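Local coordinates for protein V-type ATP synthase alpha chain (Nanoarchaeum equitans Kin4-M, PDB 5BN3) that is the A subunit of an archaeal V-type ATP synthase, with a P-loop-type nucleotide-binding domain that holds ADP, at residues 10-15 / 43-48. Sequence-based numbering, arbitrary orientation.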
ATOM      1  N   PRO A  10      24.238 -17.583   2.789  1.00 46.85           N
ATOM      2  CA  PRO A  10      25.592 -17.077   2.551  1.00 44.18           C
ATOM      3  C   PRO A  10      26.267 -16.634   3.843  1.00 48.41           C
ATOM      4  O   PRO A  10      27.428 -16.224   3.805  1.00 43.45           O
ATOM      5  CB  PRO A  10      25.346 -15.860   1.658  1.00 43.97           C
ATOM      6  CG  PRO A  10      24.007 -15.364   2.096  1.00 44.96           C
ATOM      7  CD  PRO A  10      23.208 -16.598   2.414  1.00 47.25           C
ATOM      8  N   LEU A  11      25.551 -16.702   4.964  1.00 37.60           N
ATOM      9  CA  LEU A  11      26.111 -16.297   6.251  1.00 40.79           C
ATOM     10  C   LEU A  11      26.571 -17.490   7.088  1.00 42.97           C
ATOM     11  O   LEU A  11      25.798 -18.412   7.351  1.00 46.70           O
ATOM     12  CB  LEU A  11      25.097 -15.473   7.052  1.00 38.98           C
ATOM     13  CG  LEU A  11      25.578 -14.987   8.425  1.00 46.59           C
ATOM     14  CD1 LEU A  11      26.615 -13.890   8.269  1.00 43.28           C
ATOM     15  CD2 LEU A  11      24.421 -14.514   9.296  1.00 49.48           C
ATOM     16  N   VAL A  12      27.834 -17.460   7.505  1.00 46.83           N
ATOM     17  CA  VAL A  12      28.371 -18.462   8.419  1.00 43.79           C
ATOM     18  C   VAL A  12      28.768 -17.802   9.738  1.00 45.22           C
ATOM     19  O   VAL A  12      29.414 -16.753   9.745  1.00 49.80           O
ATOM     20  CB  VAL A  12      29.585 -19.191   7.805  1.00 53.97           C
ATOM     21  CG1 VAL A  12      30.403 -19.897   8.881  1.00 48.51           C
ATOM     22  CG2 VAL A  12      29.123 -20.181   6.757  1.00 45.68           C
ATOM     23  N   ILE A  13      28.355 -18.402  10.852  1.00 39.57           N
ATOM     24  CA  ILE A  13      28.776 -17.938  12.169  1.00 48.25           C
ATOM     25  C   ILE A  13      29.812 -18.907  12.727  1.00 44.59           C
ATOM     26  O   ILE A  13      29.599 -20.123  12.734  1.00 44.25           O
ATOM     27  CB  ILE A  13      27.585 -17.809  13.142  1.00 53.25           C
ATOM     28  CG1 ILE A  13      26.558 -16.821  12.585  1.00 53.43           C
ATOM     29  CG2 ILE A  13      28.056 -17.345  14.513  1.00 49.12           C
ATOM     30  CD1 ILE A  13      25.275 -16.738  13.389  1.00 48.79           C
ATOM     31  N   ALA A  14      30.939 -18.367  13.180  1.00 49.21           N
ATOM     32  CA  ALA A  14      32.023 -19.191  13.703  1.00 50.70           C
ATOM     33  C   ALA A  14      32.490 -18.718  15.072  1.00 51.87           C
ATOM     34  O   ALA A  14      32.509 -17.519  15.350  1.00 54.07           O
ATOM     35  CB  ALA A  14      33.191 -19.209  12.729  1.00 48.43           C
ATOM     36  N   LYS A  15      32.865 -19.668  15.925  1.00 60.77           N
ATOM     37  CA  LYS A  15      33.525 -19.342  17.184  1.00 57.78           C
ATOM     38  C   LYS A  15      35.033 -19.354  16.974  1.00 59.68           C
ATOM     39  O   LYS A  15      35.557 -20.205  16.251  1.00 58.42           O
ATOM     40  CB  LYS A  15      33.153 -20.349  18.276  1.00 59.44           C
ATOM     41  CG  LYS A  15      31.959 -19.955  19.135  1.00 74.25           C
ATOM     42  CD  LYS A  15      31.992 -20.709  20.462  1.00 84.01           C
ATOM     43  CE  LYS A  15      30.838 -20.320  21.377  1.00 99.93           C
ATOM     44  NZ  LYS A  15      29.582 -21.056  21.066  1.00102.44           N
ATOM     45  N   ALA A  43      32.153 -14.821  15.158  1.00 53.96           N
ATOM     46  CA  ALA A  43      32.395 -14.022  13.961  1.00 52.37           C
ATOM     47  C   ALA A  43      31.299 -14.255  12.932  1.00 54.48           C
ATOM     48  O   ALA A  43      30.892 -15.394  12.690  1.00 50.29           O
ATOM     49  CB  ALA A  43      33.743 -14.346  13.362  1.00 50.71           C
ATOM     50  N   TYR A  44      30.829 -13.171  12.324  1.00 52.67           N
ATOM     51  CA  TYR A  44      29.830 -13.264  11.269  1.00 46.10           C
ATOM     52  C   TYR A  44      30.521 -13.146   9.920  1.00 37.68           C
ATOM     53  O   TYR A  44      31.170 -12.140   9.621  1.00 46.23           O
ATOM     54  CB  TYR A  44      28.746 -12.199  11.459  1.00 50.44           C
ATOM     55  CG  TYR A  44      27.935 -12.419  12.719  1.00 48.96           C
ATOM     56  CD1 TYR A  44      28.404 -11.997  13.955  1.00 55.67           C
ATOM     57  CD2 TYR A  44      26.710 -13.070  12.674  1.00 55.22           C
ATOM     58  CE1 TYR A  44      27.672 -12.206  15.110  1.00 61.90           C
ATOM     59  CE2 TYR A  44      25.969 -13.283  13.825  1.00 62.56           C
ATOM     60  CZ  TYR A  44      26.456 -12.849  15.039  1.00 68.52           C
ATOM     61  OH  TYR A  44      25.722 -13.059  16.184  1.00 78.37           O
ATOM     62  N   ILE A  45      30.389 -14.193   9.115  1.00 36.35           N
ATOM     63  CA  ILE A  45      31.158 -14.327   7.889  1.00 41.56           C
ATOM     64  C   ILE A  45      30.246 -14.454   6.674  1.00 37.09           C
ATOM     65  O   ILE A  45      29.370 -15.322   6.642  1.00 38.75           O
ATOM     66  CB  ILE A  45      32.052 -15.583   7.962  1.00 46.22           C
ATOM     67  CG1 ILE A  45      33.034 -15.463   9.131  1.00 46.23           C
ATOM     68  CG2 ILE A  45      32.795 -15.795   6.658  1.00 40.21           C
ATOM     69  CD1 ILE A  45      33.510 -16.796   9.668  1.00 46.15           C
ATOM     70  N   GLN A  46      30.443 -13.595   5.678  1.00 37.54           N
ATOM     71  CA  GLN A  46      29.755 -13.790   4.407  1.00 46.63           C
ATOM     72  C   GLN A  46      30.637 -14.608   3.465  1.00 36.59           C
ATOM     73  O   GLN A  46      31.804 -14.277   3.228  1.00 38.86           O
ATOM     74  CB  GLN A  46      29.278 -12.467   3.784  1.00 41.95           C
ATOM     75  CG  GLN A  46      30.358 -11.522   3.275  1.00 42.05           C
ATOM     76  CD  GLN A  46      29.769 -10.219   2.764  1.00 54.86           C
ATOM     77  OE1 GLN A  46      28.798  -9.705   3.321  1.00 54.69           O
ATOM     78  NE2 GLN A  46      30.350  -9.681   1.698  1.00 52.08           N
ATOM     79  N   VAL A  47      30.073 -15.701   2.964  1.00 43.26           N
ATOM     80  CA  VAL A  47      30.814 -16.660   2.158  1.00 39.06           C
ATOM     81  C   VAL A  47      30.579 -16.400   0.676  1.00 49.62           C
ATOM     82  O   VAL A  47      29.436 -16.245   0.240  1.00 40.04           O
ATOM     83  CB  VAL A  47      30.401 -18.100   2.516  1.00 43.16           C
ATOM     84  CG1 VAL A  47      31.219 -19.107   1.728  1.00 47.74           C
ATOM     85  CG2 VAL A  47      30.581 -18.332   4.002  1.00 42.13           C
ATOM     86  N   TYR A  48      31.664 -16.350  -0.094  1.00 40.58           N
ATOM     87  CA  TYR A  48      31.587 -16.040  -1.518  1.00 39.03           C
ATOM     88  C   TYR A  48      31.469 -17.297  -2.374  1.00 36.21           C
ATOM     89  O   TYR A  48      31.844 -17.307  -3.547  1.00 50.01           O
ATOM     90  CB  TYR A  48      32.793 -15.202  -1.942  1.00 45.14           C
ATOM     91  CG  TYR A  48      32.856 -13.875  -1.229  1.00 47.37           C
ATOM     92  CD1 TYR A  48      32.075 -12.808  -1.645  1.00 47.55           C
ATOM     93  CD2 TYR A  48      33.680 -13.696  -0.128  1.00 48.46           C
ATOM     94  CE1 TYR A  48      32.120 -11.596  -0.990  1.00 42.08           C
ATOM     95  CE2 TYR A  48      33.733 -12.487   0.532  1.00 53.59           C
ATOM     96  CZ  TYR A  48      32.950 -11.442   0.097  1.00 53.63           C
ATOM     97  OH  TYR A  48      32.997 -10.236   0.750  1.00 48.24           O
TER
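V12 and I45 face each other as an antiparallel hydrogen-bonded pair, as do A14 and A43. L11 with Q46 and I13 with Y44 are non-hydrogen-bonded pairs. Strands 11-15 and 43-47 approach to 4.7 Å at an angle of 148°. V12 N to I45 O is 2.8 Å and almost straight at 175°. The return bond, I45 N to V12 O, is more bent. A14 and A43 also exchange two bonds, and V47 N closes the ladder on P10 O at 2.8 Å. CA-H groups of L11, I13 and Q46 add contacts to carbonyl oxygens.

V12, A14, A43 and I45 share one face. There V12 CG2 meets V47 CG2 at 3.6 Å, and I45 CD1 rests on A14 CB at 3.9 Å. L11, I13, Y44 and Q46 occupy the other face. I13 and Y44 lie side by side, with I13 CD1 3.6 Å from Y44 CE2. I13 CG1 is anti to the carbonyl carbon (chi1 -59°), which sets it 3.8 Å from Y44 CD2. L11 CD2 lies at the edge of the Y44 ring, near its plane. Y44 OH bonds to E39. Q46 NE2 donates to Y48 OH at 2.9 Å and also bonds to E295.

These are two inner strands of the N-terminal beta-barrel domain, between strands 3-8 and 31-39. Main-chain bonds fix the register. Both faces pack by apolar contact across the strands, and on the L11 face Y44 OH and Q46 NE2 find partners outside the pairing.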